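PDB 4Z4A: carbohydrate-binding module family 14 protein from Pseudocercospora fuligena, which probably binds chitin as a CBM14-type avirulence effector (Avr4) of a plant-pathogenic fungus, and is probably recognised by the Cf-4 receptor. Local coordinates for residues B[48-52]-B[95-99]; B[33-38]-B[60-66]; B[25-29]-B[68-72]; B[43-47]-B[55-59]. One frame throughout, in Å; residues are numbered along the deposited sequence.

Contact 1: B[48-52]-B[95-99]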
# COMPACT_ATOMS: atom_id res chain seq x y z
N SER B 48 1.29 13.89 -1.09
CA SER B 48 1.09 14.61 -2.34
C SER B 48 1.18 16.11 -2.05
O SER B 48 0.43 16.62 -1.21
CB SER B 48 -0.27 14.31 -2.93
OG SER B 48 -0.61 15.27 -3.90
N PRO B 49 2.09 16.82 -2.75
CA PRO B 49 2.08 18.28 -2.62
C PRO B 49 0.81 18.91 -3.20
O PRO B 49 0.61 20.10 -3.08
CB PRO B 49 3.33 18.74 -3.42
CG PRO B 49 4.04 17.51 -3.86
CD PRO B 49 3.05 16.37 -3.78
N LYS B 50 -0.06 18.11 -3.80
CA LYS B 50 -1.25 18.64 -4.44
C LYS B 50 -2.57 18.47 -3.67
O LYS B 50 -3.53 19.18 -3.94
CB LYS B 50 -1.30 18.02 -5.83
CG LYS B 50 -2.60 18.07 -6.60
CD LYS B 50 -2.48 17.25 -7.89
CE LYS B 50 -1.14 17.47 -8.60
NZ LYS B 50 -0.94 16.50 -9.71
N THR B 51 -2.66 17.53 -2.73
CA THR B 51 -3.92 17.31 -1.99
C THR B 51 -3.63 16.62 -0.64
O THR B 51 -2.65 15.87 -0.53
CB THR B 51 -4.93 16.48 -2.80
OG1 THR B 51 -6.12 16.22 -2.04
CG2 THR B 51 -4.33 15.16 -3.26
N CYS B 52 -4.49 16.89 0.34
CA CYS B 52 -4.45 16.15 1.62
C CYS B 52 -5.26 14.86 1.50
O CYS B 52 -5.10 13.99 2.34
CB CYS B 52 -5.02 16.95 2.78
SG CYS B 52 -4.16 18.49 3.13
N THR B 95 -1.06 14.81 8.89
CA THR B 95 0.16 15.56 8.81
C THR B 95 0.13 16.62 7.68
O THR B 95 1.13 17.32 7.45
CB THR B 95 1.34 14.62 8.53
OG1 THR B 95 1.03 13.83 7.35
CG2 THR B 95 1.59 13.76 9.71
N CYS B 96 -0.99 16.74 6.98
CA CYS B 96 -1.05 17.57 5.78
C CYS B 96 -1.36 19.00 6.19
O CYS B 96 -2.25 19.23 7.01
CB CYS B 96 -2.11 17.07 4.84
SG CYS B 96 -2.19 17.95 3.24
N GLY B 97 -0.59 19.91 5.63
CA GLY B 97 -0.68 21.34 5.95
C GLY B 97 -1.25 22.17 4.81
O GLY B 97 -1.37 23.39 4.96
N LEU B 98 -1.64 21.55 3.71
CA LEU B 98 -2.11 22.29 2.53
C LEU B 98 -3.42 23.01 2.81
O LEU B 98 -4.32 22.44 3.40
CB LEU B 98 -2.29 21.35 1.33
CG LEU B 98 -1.01 20.66 0.86
CD1 LEU B 98 -1.29 19.79 -0.35
CD2 LEU B 98 0.09 21.67 0.54
N VAL B 99 -3.50 24.28 2.41
CA VAL B 99 -4.75 25.04 2.43
C VAL B 99 -4.96 25.71 1.08
O VAL B 99 -5.80 25.27 0.30
CB VAL B 99 -4.77 26.11 3.54
CG1 VAL B 99 -4.83 25.45 4.91
CG2 VAL B 99 -3.56 27.02 3.45
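A disulfide, C52-C96, and one leucine side chain tie the turn after strand 45-48 to the 95-99 segment that follows strand 87-89, at the protein surface. The SG atoms of C52 and C96 are 2.0 Å apart, and the torsion about the S-S bond is -74°. The two halves of the bridge leave their backbones differently. C52 SG lies beside its own backbone N (chi1 -61°), while C96 SG is anti to its backbone N (chi1 -175°), beside the carbonyl carbon. L98 follows two residues on and lies against the bridge, with its CB 3.9 Å from C52 SG. Its CD1 branch reaches over the backbone of the turn. There L98 CD1 is 3.3 Å from P49 O and 3.6 Å from T51 N, so a methyl group covers peptide atoms and not a side chain. The turn has its own brace, an ST turn in which K50 N donates to S48 OG at 2.9 Å. The bridge closes residues 52 to 96 into one covalent loop, within a Peritrophin-A type chitin-binding module. It sits where the chain turns a corner at C52, which packs on L80 of strand 80-82 in the two-stranded sheet and shares backbone hydrogen bonds with W81.

Contact 2: B[33-38]-B[60-66]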
# COMPACT_ATOMS: atom_id res chain seq x y z
N ILE B 33 14.14 3.75 -4.28
CA ILE B 33 13.96 2.54 -5.07
C ILE B 33 15.20 1.69 -4.97
O ILE B 33 15.12 0.49 -4.77
CB ILE B 33 13.63 2.89 -6.52
CG1 ILE B 33 12.23 3.54 -6.54
CG2 ILE B 33 13.61 1.63 -7.39
CD1 ILE B 33 12.17 4.74 -7.41
N LYS B 34 16.37 2.29 -5.13
CA LYS B 34 17.61 1.51 -5.09
C LYS B 34 17.90 0.92 -3.73
O LYS B 34 18.38 -0.19 -3.64
CB LYS B 34 18.82 2.36 -5.52
CG LYS B 34 18.85 2.85 -6.95
CD LYS B 34 20.02 3.84 -7.06
CE LYS B 34 20.68 3.87 -8.41
NZ LYS B 34 19.97 4.82 -9.31
N THR B 35 17.62 1.66 -2.67
CA THR B 35 18.00 1.27 -1.35
C THR B 35 17.04 0.24 -0.74
O THR B 35 17.47 -0.63 -0.01
CB THR B 35 18.06 2.52 -0.45
OG1 THR B 35 19.18 3.31 -0.86
CG2 THR B 35 18.28 2.14 0.96
N THR B 36 15.76 0.36 -1.06
CA THR B 36 14.69 -0.47 -0.43
C THR B 36 14.04 -1.46 -1.37
O THR B 36 13.44 -2.44 -0.90
CB THR B 36 13.51 0.39 0.16
OG1 THR B 36 12.79 1.07 -0.87
CG2 THR B 36 14.04 1.39 1.21
N LYS B 37 14.09 -1.17 -2.68
CA LYS B 37 13.38 -1.90 -3.73
C LYS B 37 11.87 -1.80 -3.49
O LYS B 37 11.08 -2.59 -4.03
CB LYS B 37 13.81 -3.36 -3.80
CG LYS B 37 15.24 -3.55 -4.27
CD LYS B 37 15.46 -5.03 -4.52
CE LYS B 37 16.76 -5.29 -5.25
NZ LYS B 37 17.80 -5.40 -4.23
N CYS B 38 11.50 -0.82 -2.67
CA CYS B 38 10.12 -0.62 -2.24
C CYS B 38 9.45 -1.87 -1.68
O CYS B 38 8.23 -2.01 -1.77
CB CYS B 38 9.31 -0.03 -3.41
SG CYS B 38 9.94 1.52 -4.12
N PRO B 60 8.71 0.60 -8.36
CA PRO B 60 9.89 0.42 -9.22
C PRO B 60 9.51 0.12 -10.66
O PRO B 60 8.51 -0.55 -10.87
CB PRO B 60 10.56 -0.82 -8.64
CG PRO B 60 10.10 -0.84 -7.20
CD PRO B 60 8.67 -0.40 -7.27
N ALA B 61 10.29 0.63 -11.62
CA ALA B 61 9.88 0.55 -13.04
C ALA B 61 9.93 -0.89 -13.50
O ALA B 61 9.10 -1.35 -14.31
CB ALA B 61 10.77 1.40 -13.90
N ASP B 62 10.91 -1.59 -12.97
CA ASP B 62 11.11 -2.98 -13.28
C ASP B 62 12.00 -3.58 -12.22
O ASP B 62 12.39 -2.90 -11.25
CB ASP B 62 11.75 -3.08 -14.70
CG ASP B 62 13.02 -2.26 -14.82
OD1 ASP B 62 13.84 -2.29 -13.87
OD2 ASP B 62 13.23 -1.61 -15.88
N ASP B 63 12.36 -4.85 -12.40
CA ASP B 63 13.18 -5.56 -11.44
C ASP B 63 14.69 -5.27 -11.49
O ASP B 63 15.47 -5.98 -10.86
CB ASP B 63 12.87 -7.06 -11.50
CG ASP B 63 13.40 -7.75 -12.76
OD1 ASP B 63 13.85 -7.06 -13.72
OD2 ASP B 63 13.33 -9.00 -12.79
N SER B 64 15.11 -4.21 -12.19
CA SER B 64 16.44 -3.63 -12.00
C SER B 64 16.44 -2.71 -10.76
O SER B 64 17.48 -2.44 -10.17
CB SER B 64 16.85 -2.82 -13.20
OG SER B 64 16.82 -3.64 -14.35
N TYR B 65 15.25 -2.25 -10.38
CA TYR B 65 15.08 -1.37 -9.22
C TYR B 65 16.00 -0.15 -9.28
O TYR B 65 16.77 0.10 -8.33
CB TYR B 65 15.27 -2.13 -7.89
CG TYR B 65 14.32 -3.28 -7.73
CD1 TYR B 65 13.02 -3.09 -7.24
CD2 TYR B 65 14.71 -4.57 -8.04
CE1 TYR B 65 12.16 -4.15 -7.08
CE2 TYR B 65 13.85 -5.65 -7.88
CZ TYR B 65 12.58 -5.43 -7.42
OH TYR B 65 11.75 -6.50 -7.27
N LEU B 66 15.94 0.56 -10.39
CA LEU B 66 16.79 1.74 -10.59
C LEU B 66 16.01 3.04 -10.64
O LEU B 66 16.53 4.09 -10.26
CB LEU B 66 17.62 1.60 -11.88
CG LEU B 66 18.62 0.45 -11.92
CD1 LEU B 66 19.14 0.32 -13.36
CD2 LEU B 66 19.74 0.66 -10.91
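The last turn of helix 30-36 comes closest to the 60-66 loop where K34 CA and L66 CA lie 5.6 Å apart, and K37 then leaves the helix with positive phi (62°). The main side-chain contact is K37 on Y65. The lysine chain crosses the ring at about a right angle and lays its methylenes over one face. K37 CD sits 3.7 Å from the centroid of the Y65 ring, 14° off the normal, a CH-pi contact. D62 O lies above the opposite face, toward the rim. The 60-66 loop joins strands 54-60 and 68-74 of the antiparallel sheet. It contains a type I turn from D62 to Y65 and an Asx turn, with S64 N donating to D62 OD1 at 2.8 Å. The I33 CG2 branch faces the loop backbone, 3.5 Å from Y65 C, and also meets the ring of P60. K34 bends at its outer torsions, which brings its CE to 4.2 Å from L66 CD2. C38 SG lies 3.9 Å from P60 CG and forms a disulfide with C44. The Y65 hydroxyl is hydrogen-bonded to the Y65 hydroxyl of the second subunit, whose L39 packs on both P60 and Y65.

Contact 3: B[25-29]-B[68-72]. With EDO (1,2-ethanediol), chain P.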
# COMPACT_ATOMS: atom_id res chain seq x y z
N ALA B 25 6.82 19.28 -12.28
CA ALA B 25 6.23 17.94 -11.97
C ALA B 25 6.91 17.36 -10.72
O ALA B 25 7.73 18.03 -10.06
CB ALA B 25 6.38 17.01 -13.17
N PHE B 26 6.54 16.13 -10.39
CA PHE B 26 7.32 15.35 -9.44
C PHE B 26 7.75 14.08 -10.12
O PHE B 26 7.09 13.58 -11.02
CB PHE B 26 6.58 15.04 -8.12
CG PHE B 26 5.10 15.30 -8.14
CD1 PHE B 26 4.60 16.58 -7.88
CD2 PHE B 26 4.18 14.27 -8.39
CE1 PHE B 26 3.23 16.83 -7.89
CE2 PHE B 26 2.81 14.52 -8.40
CZ PHE B 26 2.34 15.80 -8.15
N VAL B 27 8.91 13.59 -9.72
CA VAL B 27 9.42 12.33 -10.17
C VAL B 27 9.72 11.50 -8.93
O VAL B 27 9.74 12.04 -7.81
CB VAL B 27 10.68 12.49 -11.04
CG1 VAL B 27 10.36 13.28 -12.30
CG2 VAL B 27 11.80 13.15 -10.27
N CYS B 28 9.91 10.21 -9.11
CA CYS B 28 10.27 9.34 -7.98
C CYS B 28 11.72 9.51 -7.59
O CYS B 28 12.57 9.52 -8.44
CB CYS B 28 10.00 7.88 -8.32
SG CYS B 28 8.23 7.65 -8.42
N PRO B 29 12.01 9.60 -6.27
CA PRO B 29 13.40 9.66 -5.90
C PRO B 29 14.06 8.27 -6.04
O PRO B 29 13.68 7.31 -5.38
CB PRO B 29 13.38 10.17 -4.46
CG PRO B 29 12.05 9.70 -3.93
CD PRO B 29 11.12 9.85 -5.11
N GLY B 68 11.73 4.81 -10.66
CA GLY B 68 10.40 4.64 -10.15
C GLY B 68 9.37 5.27 -11.04
O GLY B 68 9.68 6.23 -11.78
N ILE B 69 8.17 4.73 -10.97
CA ILE B 69 6.99 5.26 -11.63
C ILE B 69 6.03 5.87 -10.61
O ILE B 69 5.70 5.22 -9.60
CB ILE B 69 6.28 4.14 -12.40
CG1 ILE B 69 7.20 3.57 -13.48
CG2 ILE B 69 4.98 4.67 -13.00
CD1 ILE B 69 6.72 2.24 -14.03
N ILE B 70 5.59 7.11 -10.87
CA ILE B 70 4.69 7.85 -9.97
C ILE B 70 3.27 7.34 -10.12
O ILE B 70 2.77 7.22 -11.25
CB ILE B 70 4.66 9.38 -10.30
CG1 ILE B 70 5.97 10.06 -9.89
CG2 ILE B 70 3.49 10.11 -9.62
CD1 ILE B 70 6.05 10.41 -8.42
N HIS B 71 2.62 7.06 -8.99
CA HIS B 71 1.17 6.83 -8.90
C HIS B 71 0.55 7.80 -7.91
O HIS B 71 0.92 7.81 -6.73
CB HIS B 71 0.89 5.41 -8.45
CG HIS B 71 1.42 4.37 -9.38
ND1 HIS B 71 0.73 3.98 -10.51
CD2 HIS B 71 2.57 3.66 -9.37
CE1 HIS B 71 1.44 3.07 -11.15
NE2 HIS B 71 2.56 2.86 -10.48
N GLU B 72 -0.32 8.68 -8.39
CA GLU B 72 -1.09 9.57 -7.52
C GLU B 72 -2.31 8.82 -7.02
O GLU B 72 -3.20 8.47 -7.77
CB GLU B 72 -1.45 10.86 -8.28
CG GLU B 72 -0.21 11.62 -8.70
CD GLU B 72 -0.53 12.93 -9.40
OE1 GLU B 72 -0.17 13.06 -10.58
OE2 GLU B 72 -1.15 13.82 -8.79
C1 EDO P . 7.74 11.78 -4.81
O1 EDO P . 7.62 12.60 -5.97
C2 EDO P . 7.73 12.70 -3.60
O2 EDO P . 9.04 12.84 -3.04
O HOH W 1 9.64 8.95 -11.79
O HOH W 2 13.07 7.36 -10.24
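C28 SG and the I70 CD1 methyl meet at 3.5 Å, at the centre of the contact between the 25-29 segment and strand 68-72. C28 SG is anti to the carbonyl carbon (chi1 -69°), which carries the sulfur toward I70. The sulfur also lies over the strand backbone, 3.6 Å from I69 C. C28 CB sits close against the glycine backbone, 3.7 Å from G68 CA. Further along, F26 turns the edge of its ring to E72. E72 CD lies in the ring plane, 3.8 Å from F26 CE2, and the carboxylate plane stands 79° to the ring. I70 CD1 is also at the ring edge. The E72 carboxylate is held by a salt bridge from OE2 to K50, and K50 and P49 pack on F26 as well.

Two waters join the backbones of C28 and G68. The first accepts from C28 N and donates to G68 O at 2.7 Å. The second accepts from G68 N and donates to C28 O at 2.9 Å. An ethanediol, probably from the crystallisation liquor, donates through O1 to V27 O.

C28 is itself fixed by its disulfide to C58 on the adjacent strand 54-60. P29 then stands at the N-cap of helix 30-36. The segment thus lies along an edge strand of an antiparallel three-stranded sheet, bridged to it by water and tied to the middle strand by a disulfide, in a small disulfide-rich module of the CBM14 family.

Contact 4: B[43-47]-B[55-59]. With EDO (1,2-ethanediol), chain K.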
# COMPACT_ATOMS: atom_id res chain seq x y z
N ASP B 43 7.45 1.54 2.46
CA ASP B 43 8.43 2.13 1.58
C ASP B 43 7.80 2.83 0.39
O ASP B 43 6.79 2.35 -0.13
CB ASP B 43 9.38 1.06 1.07
CG ASP B 43 10.27 0.47 2.13
OD1 ASP B 43 10.63 1.17 3.12
OD2 ASP B 43 10.70 -0.67 1.92
N CYS B 44 8.44 3.92 -0.07
CA CYS B 44 8.12 4.52 -1.36
C CYS B 44 6.69 5.10 -1.35
O CYS B 44 6.01 5.18 -2.38
CB CYS B 44 8.31 3.50 -2.48
SG CYS B 44 9.99 2.82 -2.51
N LEU B 45 6.29 5.56 -0.16
CA LEU B 45 5.05 6.31 0.01
C LEU B 45 5.36 7.71 0.48
O LEU B 45 6.16 7.90 1.41
CB LEU B 45 4.13 5.61 1.02
CG LEU B 45 3.63 4.20 0.68
CD1 LEU B 45 2.86 3.58 1.82
CD2 LEU B 45 2.77 4.29 -0.55
N TYR B 46 4.65 8.69 -0.10
CA TYR B 46 4.97 10.11 0.11
C TYR B 46 3.67 10.91 0.15
O TYR B 46 2.69 10.51 -0.43
CB TYR B 46 5.81 10.62 -1.07
CG TYR B 46 7.01 9.75 -1.43
CD1 TYR B 46 6.87 8.69 -2.34
CD2 TYR B 46 8.26 9.94 -0.85
CE1 TYR B 46 7.94 7.88 -2.67
CE2 TYR B 46 9.31 9.13 -1.16
CZ TYR B 46 9.15 8.10 -2.09
OH TYR B 46 10.20 7.25 -2.39
N PRO B 47 3.69 12.06 0.82
CA PRO B 47 2.60 13.00 0.73
C PRO B 47 2.48 13.51 -0.71
O PRO B 47 3.48 13.51 -1.43
CB PRO B 47 2.99 14.13 1.68
CG PRO B 47 4.35 13.85 2.14
CD PRO B 47 4.79 12.53 1.66
N TYR B 55 -2.18 10.58 -1.73
CA TYR B 55 -0.74 10.40 -1.53
C TYR B 55 -0.11 9.95 -2.83
O TYR B 55 -0.78 9.83 -3.86
CB TYR B 55 -0.46 9.38 -0.39
CG TYR B 55 -1.05 8.01 -0.68
CD1 TYR B 55 -2.42 7.76 -0.49
CD2 TYR B 55 -0.24 6.95 -1.11
CE1 TYR B 55 -2.96 6.52 -0.77
CE2 TYR B 55 -0.77 5.71 -1.38
CZ TYR B 55 -2.12 5.48 -1.18
OH TYR B 55 -2.66 4.23 -1.44
N ILE B 56 1.21 9.80 -2.80
CA ILE B 56 1.97 9.35 -3.92
C ILE B 56 2.65 8.03 -3.54
O ILE B 56 3.29 7.93 -2.47
CB ILE B 56 3.03 10.36 -4.32
CG1 ILE B 56 2.36 11.63 -4.88
CG2 ILE B 56 4.01 9.74 -5.34
CD1 ILE B 56 3.35 12.75 -5.15
N GLN B 57 2.47 7.02 -4.39
CA GLN B 57 3.26 5.79 -4.29
C GLN B 57 4.16 5.71 -5.49
O GLN B 57 3.68 5.88 -6.65
CB GLN B 57 2.38 4.57 -4.23
CG GLN B 57 3.14 3.25 -4.11
CD GLN B 57 2.23 2.13 -3.63
OE1 GLN B 57 1.06 2.34 -3.38
NE2 GLN B 57 2.78 0.95 -3.48
N CYS B 58 5.44 5.45 -5.25
CA CYS B 58 6.40 5.15 -6.30
C CYS B 58 6.56 3.65 -6.45
O CYS B 58 6.76 2.93 -5.49
CB CYS B 58 7.75 5.81 -6.03
SG CYS B 58 7.65 7.57 -6.39
N SER B 59 6.39 3.16 -7.67
CA SER B 59 6.59 1.75 -7.96
C SER B 59 7.89 1.59 -8.72
O SER B 59 8.17 2.34 -9.64
CB SER B 59 5.44 1.19 -8.81
OG SER B 59 4.24 1.06 -8.06
C1 EDO K . 12.35 4.42 2.69
O1 EDO K . 11.46 3.77 3.58
C2 EDO K . 11.84 4.23 1.28
O2 EDO K . 10.67 4.96 1.01
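I56 O accepts from Y46 N at 2.8 Å, the shortest hydrogen bond between the two segments. L45 CA adds a CA-H...O contact to the same oxygen at 3.4 Å. I56 N returns a bond to Y46 O, and C58 N donates to C44 O at 2.9 Å. Y46 and I56 are therefore an antiparallel hydrogen-bonded pair, and L45 with Q57 is a non-hydrogen-bonded one. They belong to the beta hairpin of strands 45-48 and 54-60, the first two strands of the three-stranded sheet. On one face L45 and Q57 lie side by side, with L45 CD2 3.7 Å from Q57 CB. The Q57 chain runs extended past this methyl. Y55 CG lies between its backbone N and carbonyl carbon (chi1 59°), and with the ring so placed Y55 CE2 meets L45 CD2 at 3.9 Å. The Y55 ring also stacks with W81. On the other face are Y46 and I56. The Y46 ring also approaches C58, whose SG is 3.7 Å from Y46 CE1 and oblique to the ring. The Y46 hydroxyl is hydrogen-bonded to D32 of helix 30-36. At the open end of the hairpin an ethanediol, probably from the crystallisation liquor, donates to D43 OD1 and accepts from C44 N.

The centre of contact 4 lies about 2 Å from the centre of the chain, and the other three contacts meet it. Disulfides link it to contact 2 and to contact 3, each with its SG atoms 2.1 Å apart (C38 to C44, C28 to C58). Contact 1 reaches it where P49 CD packs on I56 CD1 at 3.9 Å. Contacts 3 and 4 both reach the same sheet, through neighbouring strands 68-74 and 54-60, and their centres are about 8 Å apart. The K50-E72 salt bridge joins contacts 1 and 3. Contacts 2 and 3 meet where I33 CD1 packs on G68 CA. Contacts 1 and 2 lie on opposite sides of the chain's centre, their centres about 26 Å apart. Contacts 2 and 4 both touch the second subunit.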